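PDB 3DCI: arylesterase from Agrobacterium tumefaciens, which probably hydrolyses ester bonds as an SGNH-type hydrolase and binds zinc. Local coordinates for residues 113-118 and 168-173; 119-124 and 175-180. One frame throughout, in Å; residues are numbered along the deposited sequence. Where two conformers were deposited one is given.

Interaction 1: 113-118 and 168-173; sequences DIKPVH and GGRDIE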
# COMPACT_ATOMS: atom_id res chain seq x y z
N ASP A 113 -19.33 0.66 6.80
CA ASP A 113 -18.61 -0.25 7.69
C ASP A 113 -19.44 -1.46 8.06
O ASP A 113 -18.90 -2.48 8.48
CB ASP A 113 -18.19 0.47 8.98
CG ASP A 113 -17.34 1.72 8.71
OD1 ASP A 113 -17.86 2.69 8.11
OD2 ASP A 113 -16.19 1.75 9.15
N ILE A 114 -20.76 -1.33 7.91
CA ILE A 114 -21.68 -2.44 8.18
C ILE A 114 -22.01 -3.24 6.90
O ILE A 114 -22.82 -4.16 6.96
CB ILE A 114 -22.96 -1.98 8.95
CG1 ILE A 114 -23.81 -1.01 8.10
CG2 ILE A 114 -22.57 -1.32 10.29
CD1 ILE A 114 -25.22 -0.75 8.67
N LYS A 115 -21.40 -2.90 5.77
CA LYS A 115 -21.46 -3.77 4.59
C LYS A 115 -20.85 -5.13 4.97
O LYS A 115 -19.94 -5.20 5.80
CB LYS A 115 -20.67 -3.20 3.40
CG LYS A 115 -21.21 -1.96 2.68
CD LYS A 115 -20.26 -1.55 1.52
CE LYS A 115 -20.77 -0.35 0.73
NZ LYS A 115 -19.82 0.22 -0.33
N PRO A 116 -21.32 -6.22 4.35
CA PRO A 116 -20.74 -7.53 4.61
C PRO A 116 -19.22 -7.59 4.46
O PRO A 116 -18.57 -8.27 5.25
CB PRO A 116 -21.39 -8.44 3.55
CG PRO A 116 -22.71 -7.79 3.27
CD PRO A 116 -22.44 -6.29 3.38
N VAL A 117 -18.67 -6.92 3.45
CA VAL A 117 -17.22 -7.03 3.17
C VAL A 117 -16.38 -6.57 4.38
O VAL A 117 -15.28 -7.07 4.60
CB VAL A 117 -16.81 -6.26 1.90
CG1 VAL A 117 -16.98 -4.72 2.08
CG2 VAL A 117 -15.38 -6.62 1.52
N HIS A 118 -16.94 -5.63 5.15
CA HIS A 118 -16.28 -5.08 6.33
C HIS A 118 -16.74 -5.69 7.63
O HIS A 118 -16.41 -5.16 8.68
CB HIS A 118 -16.49 -3.58 6.38
CG HIS A 118 -16.01 -2.91 5.16
ND1 HIS A 118 -14.78 -3.18 4.62
CD2 HIS A 118 -16.61 -2.03 4.32
CE1 HIS A 118 -14.62 -2.47 3.52
NE2 HIS A 118 -15.72 -1.77 3.31
N GLY A 168 -27.14 -3.49 -0.49
CA GLY A 168 -25.74 -3.77 -0.17
C GLY A 168 -25.54 -4.81 0.91
O GLY A 168 -24.46 -4.88 1.48
N GLY A 169 -26.58 -5.60 1.19
CA GLY A 169 -26.52 -6.64 2.21
C GLY A 169 -26.41 -6.14 3.64
O GLY A 169 -26.10 -6.92 4.54
N ARG A 170 -26.68 -4.85 3.86
CA ARG A 170 -26.61 -4.29 5.22
C ARG A 170 -27.77 -4.79 6.07
O ARG A 170 -28.86 -5.05 5.58
CB ARG A 170 -26.58 -2.77 5.20
CG ARG A 170 -25.39 -2.15 4.43
CD ARG A 170 -25.56 -0.65 4.38
NE ARG A 170 -24.54 0.09 3.61
CZ ARG A 170 -24.54 0.25 2.29
NH1 ARG A 170 -25.42 -0.37 1.51
NH2 ARG A 170 -23.59 0.98 1.72
N ASP A 171 -27.51 -4.90 7.37
CA ASP A 171 -28.46 -5.41 8.33
C ASP A 171 -29.05 -4.24 9.11
O ASP A 171 -28.32 -3.42 9.64
CB ASP A 171 -27.71 -6.36 9.26
CG ASP A 171 -28.60 -6.97 10.32
OD1 ASP A 171 -28.98 -8.15 10.17
OD2 ASP A 171 -28.90 -6.28 11.30
N ILE A 172 -30.38 -4.18 9.18
CA ILE A 172 -31.07 -3.08 9.86
C ILE A 172 -30.69 -3.01 11.33
O ILE A 172 -30.34 -1.95 11.84
CB ILE A 172 -32.61 -3.23 9.74
CG1 ILE A 172 -33.05 -2.98 8.30
CG2 ILE A 172 -33.33 -2.23 10.67
CD1 ILE A 172 -34.56 -3.17 8.08
N GLU A 173 -30.74 -4.16 11.99
CA GLU A 173 -30.50 -4.20 13.43
C GLU A 173 -29.08 -3.76 13.77
O GLU A 173 -28.88 -3.09 14.79
CB GLU A 173 -30.86 -5.56 14.03
CG GLU A 173 -32.39 -5.75 14.22
CD GLU A 173 -32.76 -6.95 15.09
OE1 GLU A 173 -31.88 -7.46 15.83
OE2 GLU A 173 -33.93 -7.38 15.06
O HOH W 1 -24.79 -5.02 8.31
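Lys115 lies alongside the guanidinium of Arg170, joining two loops of the SGNH hydrolase fold: the one that runs from strand 104-108 to helix 122-138, and the one that leads into helix 172-175. The two side chains point the same way. Lys115 CG rests over one face of the guanidinium, 3.7 Å above the plane and off its centre, while CE comes to 3.3 Å from Arg170 NH2. The lysine chain is extended beyond CG, which carries NZ past the arginine to 4.4 Å from NH2, a proximity of like charges. Ile114 meets the aliphatic part of Arg170 instead, crossing it at about a right angle with CG1 4.1 Å from CD. That approach depends on chi1 of 64°, which sets CG1 between the backbone N and the carbonyl carbon. The Pro116 ring sits against the glycine backbone, with CD 3.1 Å from Gly168 O. No direct hydrogen bond joins the two segments; a water bridges them, donating to Ile114 O at a short 2.5 Å and accepting from Asp171 N at 2.9 Å.

The guanidinium owes its position to a second shell of acceptors: NE donates to Thr111 O, NH1 to Ala167 O and NH2 to Asn112 OD1, so all three nitrogens are engaged and the group's rotation is fixed. A bound acetic acid molecule, probably from the crystallisation liquor, lies close to this side chain. Further along, Asp171 is the N-cap of helix 172-175, its OD2 accepting from Gln174 N.

Interaction 2: 119-124 and 175-180; sequences GGRAEA and SMRLAP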
# COMPACT_ATOMS: atom_id res chain seq x y z
N GLY A 119 -17.52 -6.76 7.54
CA GLY A 119 -17.83 -7.60 8.67
C GLY A 119 -19.31 -7.72 9.00
O GLY A 119 -19.71 -8.60 9.72
N GLY A 120 -20.10 -6.77 8.49
CA GLY A 120 -21.54 -6.85 8.59
C GLY A 120 -22.11 -6.37 9.90
O GLY A 120 -23.31 -6.46 10.09
N ARG A 121 -21.27 -5.80 10.78
CA ARG A 121 -21.64 -5.50 12.17
C ARG A 121 -21.18 -4.11 12.64
O ARG A 121 -20.28 -3.53 12.08
CB ARG A 121 -21.07 -6.56 13.10
CG ARG A 121 -21.69 -7.94 12.94
CD ARG A 121 -21.04 -8.94 13.88
NE ARG A 121 -21.19 -8.53 15.29
CZ ARG A 121 -22.18 -8.95 16.09
NH1 ARG A 121 -23.11 -9.81 15.65
NH2 ARG A 121 -22.24 -8.54 17.36
N ALA A 122 -21.79 -3.64 13.72
CA ALA A 122 -21.52 -2.31 14.26
C ALA A 122 -20.13 -2.18 14.92
O ALA A 122 -19.59 -1.06 14.98
CB ALA A 122 -22.61 -1.93 15.25
N GLU A 123 -19.58 -3.31 15.39
CA GLU A 123 -18.28 -3.33 16.10
C GLU A 123 -17.21 -2.65 15.28
O GLU A 123 -16.43 -1.84 15.80
CB GLU A 123 -17.77 -4.76 16.42
CG GLU A 123 -18.35 -5.45 17.66
CD GLU A 123 -19.69 -6.16 17.40
OE1 GLU A 123 -20.25 -5.99 16.29
OE2 GLU A 123 -20.19 -6.87 18.32
N ALA A 124 -17.14 -3.00 14.00
CA ALA A 124 -16.14 -2.42 13.11
C ALA A 124 -16.32 -0.89 12.96
O ALA A 124 -15.33 -0.15 12.83
CB ALA A 124 -16.16 -3.14 11.71
N SER A 175 -27.27 -1.51 11.94
CA SER A 175 -27.26 -0.07 11.72
C SER A 175 -27.86 0.69 12.91
O SER A 175 -27.46 1.82 13.20
CB SER A 175 -28.03 0.28 10.45
OG SER A 175 -29.42 0.01 10.60
N MSE A 176 -28.82 0.05 13.59
CA MSE A 176 -29.51 0.64 14.74
C MSE A 176 -28.64 0.65 15.99
O MSE A 176 -28.95 1.33 16.98
CB MSE A 176 -30.81 -0.12 15.03
CG MSE A 176 -31.93 0.08 14.00
SE MSE A 176 -33.47 -0.99 14.50
CE MSE A 176 -34.76 -0.41 13.15
N ARG A 177 -27.55 -0.11 15.97
CA ARG A 177 -26.60 -0.14 17.07
C ARG A 177 -25.61 1.04 17.02
O ARG A 177 -24.89 1.29 17.99
CB ARG A 177 -25.80 -1.45 17.08
CG ARG A 177 -26.57 -2.74 17.41
CD ARG A 177 -25.63 -3.96 17.27
NE ARG A 177 -24.59 -3.98 18.32
CZ ARG A 177 -23.42 -4.63 18.25
NH1 ARG A 177 -23.06 -5.34 17.17
NH2 ARG A 177 -22.57 -4.57 19.29
N LEU A 178 -25.53 1.73 15.88
CA LEU A 178 -24.53 2.77 15.72
C LEU A 178 -24.77 3.94 16.68
O LEU A 178 -23.82 4.44 17.29
CB LEU A 178 -24.45 3.26 14.27
CG LEU A 178 -23.93 2.24 13.25
CD1 LEU A 178 -23.99 2.80 11.81
CD2 LEU A 178 -22.51 1.79 13.57
N ALA A 179 -26.02 4.37 16.84
CA ALA A 179 -26.34 5.49 17.75
C ALA A 179 -25.87 5.22 19.20
O ALA A 179 -25.02 5.96 19.71
CB ALA A 179 -27.80 5.83 17.70
N PRO A 180 -26.38 4.15 19.84
CA PRO A 180 -25.95 3.92 21.22
C PRO A 180 -24.46 3.62 21.37
O PRO A 180 -23.88 4.02 22.38
CB PRO A 180 -26.80 2.71 21.66
CG PRO A 180 -27.25 2.07 20.41
CD PRO A 180 -27.37 3.16 19.40
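Arg177 reaches across Ala122 to a carboxylate that a second arginine also holds. Its CB packs on Ala122 CB at 3.7 Å, and the same methyl lies 4.2 Å from both CD and NE of Arg177. A bend at chi3 (69°) folds the chain so that Ala122 CB also lies over one face of the guanidinium, nearer its border than its middle. At the tip, NH1 donates to Glu123 OE1 at 3.0 Å in a salt bridge, and also to Gln174 OE1; two weak bonds, from NH1 and NH2, go to Glu123 OE2. The carboxylate and guanidinium planes are 73° apart, and NH1 meets OE1 from above the carboxylate plane.

Arg121 grips the same carboxylate side-on. Its NH2 uses the syn lone pair of OE2 in a nearly straight bond of 2.8 Å, whereas its NE reaches OE1 from the face opposite Arg177 NH1. The two guanidinium groups converge on this carboxylate, with Arg121 NH2 and Arg177 NH1 3.3 Å apart and no hydrogen bond between these two donors. Gln174 OE1 accepts from Ala122 N as well, tying the two segments together again. Ala122 CB also touches Leu178 CD2 at 4.1 Å. The contact joins the N-terminal end of helix 122-138 to the type I turn (175-178) leading into helix 178-189. Helix 122-138 comes after strand 104-108, and helix 178-189 after strand 149-154 by way of helix 172-175; the two strands are neighbours in the parallel sheet.

Overall arrangement
Interactions 1 and 2 have centres 9 Å apart and join the same two regions of chain in succession: 113-118 runs straight into 119-124, and 168-173 is followed after one residue by 175-180. A probable hydrogen bond of 3.1 Å from Gly120 N to Lys115 O connects them. Ile114 also bridges the two, its CD1 3.5 Å from Ser175 CB and its CG2 3.7 Å from Arg121 O. Both interactions lie away from the zinc site of His192 and Asp228. The side chain of Arg170 lies close to, but not in contact with, Ser32, His209 and Asp206, whose positions fit a Ser-His-Asp triad and probably form the active site, as in SGNH hydrolases.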